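PDB 4ATW: alpha-l-arabinofuranosidase domain protein from Thermotoga maritima, which catalyses the hydrolysis of terminal non-reducing alpha-L-arabinofuranosyl residues from arabinosides, probably helping to break down arabinose-containing plant polysaccharides. Local coordinates for residues Ile232-Tyr237 / Glu255-Val260; Val275-Asp280 / Ser316-Leu321; Tyr76-Gly81 / Leu131-His136; Gly83-Arg88 / Thr101-Thr106. One frame throughout, in Å; residues are numbered along the deposited sequence.

Contact 1. Residues Ile232-Tyr237 / Glu255-Val260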
# COMPACT_ATOMS: atom_id res chain seq x y z
N ILE A 232 9.38 -2.10 10.67
CA ILE A 232 9.37 -3.55 10.68
C ILE A 232 8.16 -3.81 9.79
O ILE A 232 7.08 -3.28 10.00
CB ILE A 232 9.24 -4.16 12.08
CG1 ILE A 232 9.11 -5.67 11.95
CG2 ILE A 232 8.08 -3.57 12.83
CD1 ILE A 232 9.44 -6.41 13.23
N SER A 233 8.42 -4.57 8.74
CA SER A 233 7.47 -4.91 7.71
C SER A 233 6.36 -5.83 8.17
O SER A 233 6.61 -6.70 9.00
CB SER A 233 8.26 -5.55 6.55
OG SER A 233 7.44 -6.15 5.59
N TYR A 234 5.14 -5.58 7.69
CA TYR A 234 4.01 -6.45 7.98
C TYR A 234 3.18 -6.68 6.70
O TYR A 234 2.86 -5.73 6.00
CB TYR A 234 3.08 -5.91 9.07
CG TYR A 234 2.07 -6.97 9.56
CD1 TYR A 234 2.47 -7.99 10.42
CD2 TYR A 234 0.77 -6.99 9.07
CE1 TYR A 234 1.59 -9.01 10.77
CE2 TYR A 234 -0.11 -8.02 9.43
CZ TYR A 234 0.31 -9.02 10.27
OH TYR A 234 -0.54 -10.03 10.59
N HIS A 235 2.87 -7.95 6.41
CA HIS A 235 2.13 -8.32 5.22
C HIS A 235 0.78 -8.84 5.62
O HIS A 235 0.72 -9.75 6.43
CB HIS A 235 2.88 -9.39 4.44
CG HIS A 235 4.11 -8.88 3.76
ND1 HIS A 235 4.84 -9.64 2.87
CD2 HIS A 235 4.75 -7.69 3.86
CE1 HIS A 235 5.88 -8.94 2.45
NE2 HIS A 235 5.85 -7.76 3.03
N PHE A 236 -0.30 -8.29 5.05
CA PHE A 236 -1.65 -8.75 5.38
C PHE A 236 -2.49 -9.07 4.16
O PHE A 236 -2.82 -8.17 3.40
CB PHE A 236 -2.39 -7.70 6.20
CG PHE A 236 -3.70 -8.18 6.75
CD1 PHE A 236 -3.75 -8.91 7.94
CD2 PHE A 236 -4.89 -7.90 6.10
CE1 PHE A 236 -4.98 -9.36 8.47
CE2 PHE A 236 -6.13 -8.34 6.61
CZ PHE A 236 -6.18 -9.07 7.80
N TYR A 237 -2.84 -10.34 3.97
CA TYR A 237 -3.66 -10.74 2.84
C TYR A 237 -4.90 -11.44 3.38
O TYR A 237 -4.80 -12.42 4.12
CB TYR A 237 -2.90 -11.68 1.90
CG TYR A 237 -1.81 -11.01 1.08
CD1 TYR A 237 -2.11 -9.96 0.21
CD2 TYR A 237 -0.47 -11.37 1.20
CE1 TYR A 237 -1.11 -9.29 -0.51
CE2 TYR A 237 0.54 -10.71 0.49
CZ TYR A 237 0.20 -9.67 -0.36
OH TYR A 237 1.17 -8.99 -1.04
N GLU A 255 -6.19 -5.35 15.10
CA GLU A 255 -5.58 -6.01 16.24
C GLU A 255 -4.20 -6.52 15.92
O GLU A 255 -3.32 -6.57 16.79
CB GLU A 255 -6.45 -7.17 16.72
CG GLU A 255 -7.72 -6.71 17.34
CD GLU A 255 -7.48 -5.94 18.62
OE1 GLU A 255 -6.58 -6.37 19.40
OE2 GLU A 255 -8.20 -4.92 18.84
N ARG A 256 -4.01 -6.91 14.66
CA ARG A 256 -2.73 -7.43 14.24
C ARG A 256 -1.66 -6.37 14.31
O ARG A 256 -0.60 -6.60 14.88
CB ARG A 256 -2.82 -7.97 12.83
CG ARG A 256 -2.25 -9.34 12.69
CD ARG A 256 -3.25 -10.41 13.02
NE ARG A 256 -3.32 -11.28 11.87
CZ ARG A 256 -3.98 -12.43 11.83
NH1 ARG A 256 -4.62 -12.85 12.92
NH2 ARG A 256 -4.00 -13.15 10.70
N LEU A 257 -1.97 -5.20 13.77
CA LEU A 257 -1.04 -4.09 13.78
C LEU A 257 -0.74 -3.68 15.21
O LEU A 257 0.44 -3.51 15.58
CB LEU A 257 -1.63 -2.94 12.97
CG LEU A 257 -1.74 -3.23 11.45
CD1 LEU A 257 -2.54 -2.19 10.72
CD2 LEU A 257 -0.33 -3.31 10.85
N ILE A 258 -1.77 -3.54 16.05
CA ILE A 258 -1.48 -3.13 17.42
C ILE A 258 -0.66 -4.20 18.12
O ILE A 258 0.07 -3.91 19.07
CB ILE A 258 -2.75 -2.84 18.26
CG1 ILE A 258 -3.30 -4.12 18.83
CG2 ILE A 258 -3.80 -2.13 17.42
CD1 ILE A 258 -4.62 -3.94 19.52
N GLY A 259 -0.79 -5.43 17.64
CA GLY A 259 -0.02 -6.52 18.19
C GLY A 259 1.44 -6.17 17.97
O GLY A 259 2.20 -5.88 18.91
N VAL A 260 1.84 -6.16 16.70
CA VAL A 260 3.20 -5.84 16.34
C VAL A 260 3.64 -4.58 17.04
O VAL A 260 4.79 -4.49 17.48
CB VAL A 260 3.32 -5.61 14.85
CG1 VAL A 260 4.72 -5.12 14.47
CG2 VAL A 260 2.99 -6.89 14.12
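Apolar contacts make up most of the meeting between strand residues 232-237 and helix residues 255-260. Ile232 and Val260 reach toward each other tip to tip, with CG2 of Ile232 4.0 Å from CG1 of Val260. The other methyl of Val260, CG2, lies 3.9 Å from CD1 of Tyr234, so a single beta-branched residue fills the angle between two strand side chains. On the other ortho carbon of the same ring, CD2 of Tyr234 is 4.2 Å from CD2 of Leu257. CG of Tyr234 stands anti to the backbone N (chi1 -168°), which sends the long ring out toward the helix.

The segments run nearly antiparallel, at 162°, with their axes 10.5 Å apart. This is the strand-then-helix half of a beta-alpha-beta crossover in a (beta/alpha)8 barrel: helix 250-265 packs on the outside, and strand 276-284 follows beside strand 231-238. Strand alternation sends Ile232, Tyr234 and Phe236 to the helix, while Ser233 points to the opposite side and bonds Asp280.

Polar and aromatic contacts gather round Arg256, whose chain bends at chi2 and chi3. Its NE gives a weak hydrogen bond of 3.3 Å to OH of Tyr234, a hydroxyl whose stronger partner is Asp213. The planes of the Tyr234 ring and the Arg256 guanidinium stand 74° apart. A phenylalanine in place of Tyr234 would lose the hydroxyl, with its weak bond from Arg256, and would probably leave Asp213 short of a partner. Farther along the strand, the edge of the Phe236 ring is presented to Arg256, with CE1 4.2 Å from NE.

Contact 2. Residues Val275-Asp280 / Ser316-Leu321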
# COMPACT_ATOMS: atom_id res chain seq x y z
N VAL A 275 10.85 3.19 16.13
CA VAL A 275 10.66 2.20 15.08
C VAL A 275 9.19 2.04 14.89
O VAL A 275 8.45 1.94 15.87
CB VAL A 275 11.22 0.87 15.46
CG1 VAL A 275 10.88 -0.15 14.39
CG2 VAL A 275 12.69 0.99 15.63
N LYS A 276 8.75 2.01 13.63
CA LYS A 276 7.34 1.86 13.34
C LYS A 276 6.99 0.73 12.43
O LYS A 276 7.84 -0.00 11.99
CB LYS A 276 6.76 3.19 12.86
CG LYS A 276 6.77 4.14 14.02
CD LYS A 276 6.27 5.52 13.75
CE LYS A 276 6.54 6.40 14.99
NZ LYS A 276 6.22 5.72 16.30
N ILE A 277 5.71 0.58 12.16
CA ILE A 277 5.29 -0.49 11.30
C ILE A 277 5.13 -0.03 9.87
O ILE A 277 4.62 1.06 9.61
CB ILE A 277 3.98 -1.04 11.75
CG1 ILE A 277 4.12 -1.57 13.17
CG2 ILE A 277 3.51 -2.13 10.82
CD1 ILE A 277 2.81 -2.14 13.74
N ALA A 278 5.59 -0.86 8.94
CA ALA A 278 5.43 -0.57 7.52
C ALA A 278 4.55 -1.69 6.94
O ALA A 278 4.99 -2.82 6.80
CB ALA A 278 6.77 -0.55 6.86
N LEU A 279 3.30 -1.39 6.65
CA LEU A 279 2.40 -2.41 6.10
C LEU A 279 2.68 -2.39 4.60
O LEU A 279 1.82 -1.93 3.82
CB LEU A 279 0.96 -1.99 6.36
CG LEU A 279 -0.16 -2.99 6.58
CD1 LEU A 279 -1.54 -2.30 6.36
CD2 LEU A 279 0.01 -4.16 5.63
N ASP A 280 3.86 -2.88 4.19
CA ASP A 280 4.27 -2.86 2.78
C ASP A 280 3.72 -3.92 1.86
O ASP A 280 4.24 -4.13 0.80
CB ASP A 280 5.82 -2.76 2.65
CG ASP A 280 6.55 -4.00 3.14
OD1 ASP A 280 5.86 -4.92 3.62
OD2 ASP A 280 7.82 -4.04 3.04
N SER A 316 -1.84 6.20 11.21
CA SER A 316 -0.60 6.55 10.52
C SER A 316 0.53 6.90 11.46
O SER A 316 1.67 7.06 11.02
CB SER A 316 -0.83 7.71 9.56
OG SER A 316 -1.39 8.82 10.25
N ASP A 317 0.23 7.04 12.75
CA ASP A 317 1.27 7.39 13.71
C ASP A 317 2.13 6.19 14.05
O ASP A 317 3.29 6.35 14.38
CB ASP A 317 0.69 8.08 14.98
CG ASP A 317 -0.41 7.28 15.63
OD1 ASP A 317 -1.26 6.73 14.91
OD2 ASP A 317 -0.45 7.22 16.88
N ILE A 318 1.57 4.99 13.94
CA ILE A 318 2.37 3.81 14.20
C ILE A 318 2.61 3.02 12.91
O ILE A 318 3.54 2.23 12.82
CB ILE A 318 1.71 2.88 15.21
CG1 ILE A 318 0.69 2.03 14.52
CG2 ILE A 318 1.07 3.65 16.31
CD1 ILE A 318 0.35 0.87 15.30
N VAL A 319 1.77 3.25 11.90
CA VAL A 319 1.92 2.58 10.62
C VAL A 319 1.97 3.70 9.60
O VAL A 319 1.04 3.90 8.85
CB VAL A 319 0.70 1.68 10.31
CG1 VAL A 319 0.96 0.85 9.10
CG2 VAL A 319 0.41 0.79 11.46
N PRO A 320 3.06 4.45 9.57
CA PRO A 320 3.16 5.54 8.61
C PRO A 320 3.34 5.15 7.16
O PRO A 320 3.04 5.92 6.24
CB PRO A 320 4.34 6.34 9.14
CG PRO A 320 5.19 5.32 9.75
CD PRO A 320 4.19 4.49 10.51
N LEU A 321 3.81 3.93 6.94
CA LEU A 321 4.06 3.49 5.58
C LEU A 321 3.18 2.27 5.21
O LEU A 321 3.10 1.30 5.98
CB LEU A 321 5.54 3.14 5.45
CG LEU A 321 6.22 3.29 4.09
CD1 LEU A 321 7.46 2.38 4.11
CD2 LEU A 321 5.27 2.91 2.92
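Strands 276-284 and 321-322, the latter entered through loop residues 316-320, are the seventh and eighth of the (beta/alpha)8 barrel, joined by a parallel bridge between Ala278 and Leu321. These two side chains share a sheet face next to Phe231, CB of Ala278 lying 4.1 Å from CD1 of Leu321; alanine is small enough to admit the leucine.

Ile277 and Ile318 lie side by side, pointing the same way, their CD1 methyls 4.2 Å apart. Ile277 packs on Leu257 and Val260 of helix 250-265, and Ile318 on Lys261. Val319 sets its CG2 against CB of Ile277 and its CG1 against CB of Leu279.

On the partly exposed side, Lys276 crosses Pro320 nearly at right angles, with CB 3.7 Å from the proline CD. Its chain stays extended until chi4 (-43°) and skirts the carbonyl of Asp317, whose carboxylate pairs with Lys14. An alanine in place of Lys276 would lose the chain beyond CB and would probably thin the cover over Pro320 and the Asp317 carbonyl.

Two backbone bonds fasten the segments: Ile277 N meets Ile318 O at 2.8 Å, nearly along the C=O axis, whereas Leu279 N reaches Leu321 O, also at 2.8 Å, within the carbonyl plane.

Contact 3. Residues Tyr76-Gly81 / Leu131-His136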
# COMPACT_ATOMS: atom_id res chain seq x y z
N TYR A 76 17.06 -11.68 -7.67
CA TYR A 76 17.28 -10.59 -8.63
C TYR A 76 18.59 -9.87 -8.40
O TYR A 76 18.85 -9.43 -7.31
CB TYR A 76 16.14 -9.57 -8.54
CG TYR A 76 16.29 -8.36 -9.44
CD1 TYR A 76 16.17 -8.45 -10.83
CD2 TYR A 76 16.54 -7.12 -8.89
CE1 TYR A 76 16.32 -7.31 -11.67
CE2 TYR A 76 16.69 -5.97 -9.70
CZ TYR A 76 16.58 -6.07 -11.10
OH TYR A 76 16.81 -4.92 -11.88
N HIS A 77 19.43 -9.77 -9.42
CA HIS A 77 20.67 -9.02 -9.26
C HIS A 77 20.50 -7.73 -10.03
O HIS A 77 20.53 -7.71 -11.26
CB HIS A 77 21.85 -9.81 -9.77
CG HIS A 77 22.18 -11.00 -8.92
ND1 HIS A 77 21.56 -12.22 -9.09
CD2 HIS A 77 23.02 -11.14 -7.87
CE1 HIS A 77 22.00 -13.06 -8.17
NE2 HIS A 77 22.89 -12.43 -7.42
N TRP A 78 20.34 -6.64 -9.30
CA TRP A 78 20.09 -5.35 -9.92
C TRP A 78 20.96 -4.93 -11.11
O TRP A 78 20.50 -4.20 -12.00
CB TRP A 78 20.12 -4.27 -8.85
CG TRP A 78 21.48 -3.91 -8.41
CD1 TRP A 78 22.20 -4.54 -7.47
CD2 TRP A 78 22.29 -2.84 -8.92
NE1 TRP A 78 23.41 -3.93 -7.34
CE2 TRP A 78 23.50 -2.89 -8.22
CE3 TRP A 78 22.11 -1.85 -9.90
CZ2 TRP A 78 24.53 -1.99 -8.47
CZ3 TRP A 78 23.13 -0.96 -10.15
CH2 TRP A 78 24.32 -1.04 -9.43
N GLU A 79 22.21 -5.39 -11.16
CA GLU A 79 23.08 -5.02 -12.25
C GLU A 79 22.67 -5.56 -13.61
O GLU A 79 23.21 -5.15 -14.61
CB GLU A 79 24.50 -5.41 -11.94
CG GLU A 79 24.92 -4.91 -10.61
CD GLU A 79 26.42 -4.91 -10.45
OE1 GLU A 79 27.11 -4.37 -11.35
OE2 GLU A 79 26.90 -5.44 -9.40
N ASP A 80 21.73 -6.48 -13.66
CA ASP A 80 21.29 -6.98 -14.95
C ASP A 80 20.18 -6.06 -15.50
O ASP A 80 19.54 -6.36 -16.52
CB ASP A 80 20.69 -8.38 -14.82
CG ASP A 80 21.59 -9.36 -14.16
OD1 ASP A 80 22.83 -9.17 -14.22
OD2 ASP A 80 21.08 -10.35 -13.60
N GLY A 81 19.92 -4.96 -14.78
CA GLY A 81 18.85 -4.07 -15.16
C GLY A 81 19.35 -2.70 -15.52
O GLY A 81 18.59 -1.74 -15.67
N LEU A 131 25.94 -8.43 0.67
CA LEU A 131 26.06 -7.10 1.26
C LEU A 131 26.81 -6.17 0.32
O LEU A 131 26.52 -4.97 0.24
CB LEU A 131 26.81 -7.15 2.58
CG LEU A 131 27.24 -5.75 3.05
CD1 LEU A 131 25.99 -5.06 3.59
CD2 LEU A 131 28.37 -5.79 4.11
N ASP A 132 27.80 -6.72 -0.38
CA ASP A 132 28.57 -5.91 -1.33
C ASP A 132 27.56 -5.44 -2.42
O ASP A 132 27.47 -4.26 -2.77
CB ASP A 132 29.67 -6.76 -1.96
CG ASP A 132 31.06 -6.34 -1.52
OD1 ASP A 132 31.17 -5.39 -0.73
OD2 ASP A 132 32.05 -6.97 -1.98
N GLU A 133 26.79 -6.40 -2.93
CA GLU A 133 25.82 -6.13 -3.96
C GLU A 133 24.82 -5.06 -3.51
O GLU A 133 24.46 -4.19 -4.31
CB GLU A 133 25.07 -7.39 -4.32
CG GLU A 133 24.33 -7.26 -5.58
CD GLU A 133 23.73 -8.57 -6.04
OE1 GLU A 133 24.20 -9.66 -5.59
OE2 GLU A 133 22.78 -8.50 -6.86
N ALA A 134 24.39 -5.14 -2.25
CA ALA A 134 23.41 -4.17 -1.76
C ALA A 134 24.01 -2.79 -1.71
O ALA A 134 23.44 -1.84 -2.21
CB ALA A 134 22.91 -4.55 -0.42
N LEU A 135 25.20 -2.69 -1.12
CA LEU A 135 25.88 -1.41 -1.01
C LEU A 135 25.95 -0.73 -2.36
O LEU A 135 25.55 0.43 -2.50
CB LEU A 135 27.29 -1.62 -0.43
CG LEU A 135 27.53 -1.14 0.99
CD1 LEU A 135 26.32 -1.40 1.84
CD2 LEU A 135 28.71 -1.86 1.56
N HIS A 136 26.45 -1.46 -3.36
CA HIS A 136 26.60 -0.99 -4.74
C HIS A 136 25.32 -0.41 -5.33
O HIS A 136 25.34 0.62 -5.94
CB HIS A 136 27.08 -2.14 -5.59
CG HIS A 136 28.46 -2.60 -5.24
ND1 HIS A 136 28.99 -3.79 -5.68
CD2 HIS A 136 29.44 -1.98 -4.54
CE1 HIS A 136 30.24 -3.89 -5.28
NE2 HIS A 136 30.54 -2.80 -4.59
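Tyr76 opens the loop segment with CG anti to its backbone N, and so beside the carbonyl carbon; the ring leans forward along the chain, with Trp78 N 3.7 Å above one face, offset toward the rim. The carbonyl oxygen of Tyr76 is held by Asn125. His77 follows at the partly exposed border. Its imidazole comes close to the carboxylate of Glu133, the two planes only 17° apart, while the side chains as a whole cross at about a right angle. Glu133 gets there through an extended chain, with CG anti to the backbone N (chi1 -165°).

Trp78 is the main buried residue of the contact. Its CG takes the crowded position between backbone N and carbonyl carbon (chi1 76°), which swings the indole toward the helix. NE1 of Trp78 donates to Glu133 O at 3.2 Å, from above the carbonyl plane, and the six-membered ring continues along the helix, with CZ2 of Trp78 3.8 Å from CB of His136. Residues 78-80 form a short 3-10 turn in the loop after barrel strand 64-67, and this turn packs on the first turns of helix 131-141, which follows the next barrel strand, 119-123. Trp137 of that helix stacks with the same indole.

Glu79 lays its CG 3.4 Å above the centre of the Trp78 ring, as its methylenes allow, and OE1 bonds weakly to Tyr149, whose ring stacks on His136. Bonds from Asp80 N to His77 O and from Gly81 N to Trp78 O hold the turn that carries Trp78, while the Asp80 carboxylate pairs with Arg91.

Contact 4. Residues Gly83-Arg88 / Thr101-Thr106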
# COMPACT_ATOMS: atom_id res chain seq x y z
N GLY A 83 22.47 -0.24 -17.74
CA GLY A 83 23.20 -0.20 -18.99
C GLY A 83 22.22 -0.26 -20.15
O GLY A 83 21.02 -0.47 -19.95
N PRO A 84 22.72 -0.06 -21.37
CA PRO A 84 21.82 -0.10 -22.53
C PRO A 84 21.05 -1.40 -22.42
O PRO A 84 21.53 -2.36 -21.82
CB PRO A 84 22.78 0.11 -23.71
CG PRO A 84 24.10 -0.48 -23.21
CD PRO A 84 24.13 0.02 -21.79
N LYS A 85 19.85 -1.43 -22.98
CA LYS A 85 19.03 -2.64 -22.93
C LYS A 85 19.69 -3.45 -24.04
O LYS A 85 20.79 -3.13 -24.46
CB LYS A 85 17.58 -2.31 -23.35
CG LYS A 85 16.99 -1.12 -22.58
CD LYS A 85 15.51 -0.91 -22.79
CE LYS A 85 14.98 0.22 -21.88
NZ LYS A 85 13.51 0.49 -21.95
N ASP A 86 19.06 -4.50 -24.54
CA ASP A 86 19.67 -5.25 -25.63
C ASP A 86 20.82 -6.03 -25.08
O ASP A 86 20.88 -7.24 -25.29
CB ASP A 86 20.18 -4.42 -26.80
CG ASP A 86 19.05 -3.73 -27.57
OD1 ASP A 86 18.35 -4.41 -28.35
OD2 ASP A 86 18.84 -2.50 -27.37
N GLN A 87 21.73 -5.36 -24.38
CA GLN A 87 22.87 -6.05 -23.78
C GLN A 87 22.61 -6.55 -22.37
O GLN A 87 23.52 -7.05 -21.71
CB GLN A 87 24.06 -5.13 -23.76
CG GLN A 87 24.34 -4.48 -25.05
CD GLN A 87 25.65 -3.78 -24.99
OE1 GLN A 87 26.71 -4.43 -24.94
NE2 GLN A 87 25.62 -2.45 -24.95
N ARG A 88 21.38 -6.41 -21.89
CA ARG A 88 21.04 -6.88 -20.57
C ARG A 88 20.72 -8.36 -20.65
O ARG A 88 19.92 -8.79 -21.46
CB ARG A 88 19.89 -6.07 -20.03
CG ARG A 88 20.18 -4.59 -20.00
CD ARG A 88 19.03 -3.90 -19.37
NE ARG A 88 19.18 -2.45 -19.35
CZ ARG A 88 18.22 -1.63 -18.92
NH1 ARG A 88 17.07 -2.15 -18.48
NH2 ARG A 88 18.39 -0.31 -18.94
N THR A 101 13.49 -10.36 -19.18
CA THR A 101 14.25 -9.71 -20.26
C THR A 101 15.12 -8.63 -19.62
O THR A 101 16.12 -8.21 -20.20
CB THR A 101 13.34 -8.96 -21.29
OG1 THR A 101 12.90 -7.73 -20.71
CG2 THR A 101 12.11 -9.78 -21.65
N ASN A 102 14.71 -8.17 -18.44
CA ASN A 102 15.43 -7.16 -17.69
C ASN A 102 15.52 -5.84 -18.40
O ASN A 102 16.38 -5.02 -18.10
CB ASN A 102 16.84 -7.63 -17.30
CG ASN A 102 16.87 -8.17 -15.89
OD1 ASN A 102 16.53 -7.43 -14.95
ND2 ASN A 102 17.20 -9.46 -15.73
N ARG A 103 14.62 -5.63 -19.35
CA ARG A 103 14.61 -4.37 -20.08
C ARG A 103 14.00 -3.34 -19.17
O ARG A 103 14.06 -2.15 -19.44
CB ARG A 103 13.78 -4.49 -21.35
CG ARG A 103 14.19 -5.67 -22.20
CD ARG A 103 13.66 -5.60 -23.62
NE ARG A 103 14.76 -5.33 -24.52
CZ ARG A 103 15.01 -4.16 -25.10
NH1 ARG A 103 14.20 -3.12 -24.89
NH2 ARG A 103 16.10 -4.02 -25.85
N PHE A 104 13.38 -3.80 -18.09
CA PHE A 104 12.80 -2.87 -17.13
C PHE A 104 13.67 -2.98 -15.89
O PHE A 104 13.49 -3.88 -15.06
CB PHE A 104 11.33 -3.20 -16.82
CG PHE A 104 10.63 -2.13 -16.05
CD1 PHE A 104 10.30 -0.94 -16.67
CD2 PHE A 104 10.38 -2.27 -14.69
CE1 PHE A 104 9.73 0.12 -15.93
CE2 PHE A 104 9.82 -1.23 -13.94
CZ PHE A 104 9.50 -0.03 -14.56
N GLY A 105 14.64 -2.07 -15.80
CA GLY A 105 15.56 -2.07 -14.67
C GLY A 105 15.52 -0.83 -13.75
O GLY A 105 14.65 0.04 -13.86
N THR A 106 16.49 -0.76 -12.85
CA THR A 106 16.56 0.34 -11.92
C THR A 106 16.35 1.68 -12.59
O THR A 106 15.58 2.47 -12.09
CB THR A 106 17.90 0.32 -11.23
OG1 THR A 106 18.20 -1.04 -10.84
CG2 THR A 106 17.91 1.33 -10.05
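Arg88 leaves the loop at 83-88 with CB 4.4 Å from CB of Asn102, then runs extended from CG to NE. CD of Arg88 passes 3.1 Å from Asn102 O. Beyond it, NE and NH2 grip Gly83 O side-on, each at 2.8 Å and with that oxygen in the guanidinium plane; NH2 also pairs with Glu108. NH1 donates to Asn102 O at 3.0 Å, nearly straight (166°) and on a lone pair. Lys85 CG covers one face of the guanidinium, 3.9 Å above its centre. Arginine suits the place, its length and several N-H groups serving carbonyls of both loops. Asn102 has a positive phi of 63°, which asparagine tolerates well, and Gly105, the N-cap of helix 106-116, has no CB to crowd NH1.

A second guanidinium, that of Arg103, has CB of Lys85 over one face. NH2 of Arg103 forms a salt bridge with OD1 of Asp86 at 3.4 Å, and its NH1 pairs with Glu39, while Lys85 NZ bonds Tyr37 OH. The loops are thus joined by a bond to a neutral carbonyl and by a salt bridge; three basic side chains gather, and Asp86, Glu39 and Glu108 probably offset their repulsion.

The four contacts fall into two pairs. Contacts 1 and 2, with centres 9 Å apart, share the parallel barrel sheet through neighbouring strands 231-238 and 276-284; the pairing of Tyr234 N with Ala278 O and of Ser233 OG with Asp280 OD1 joins them directly. Contacts 3 and 4, 14 Å apart between centres, touch where Asp80 and Gly81 meet Asn102 and Arg88. They join the loop after strand 64-67 to helix 131-141 and to the loop before helix 106-116. Centres of the two pairs lie 27 to 36 Å apart without touching. In sequence, contact 3 encloses contact 4, then contact 1 closes, then contact 2, so one pair lies among late barrel strands, the other in the barrel's early part.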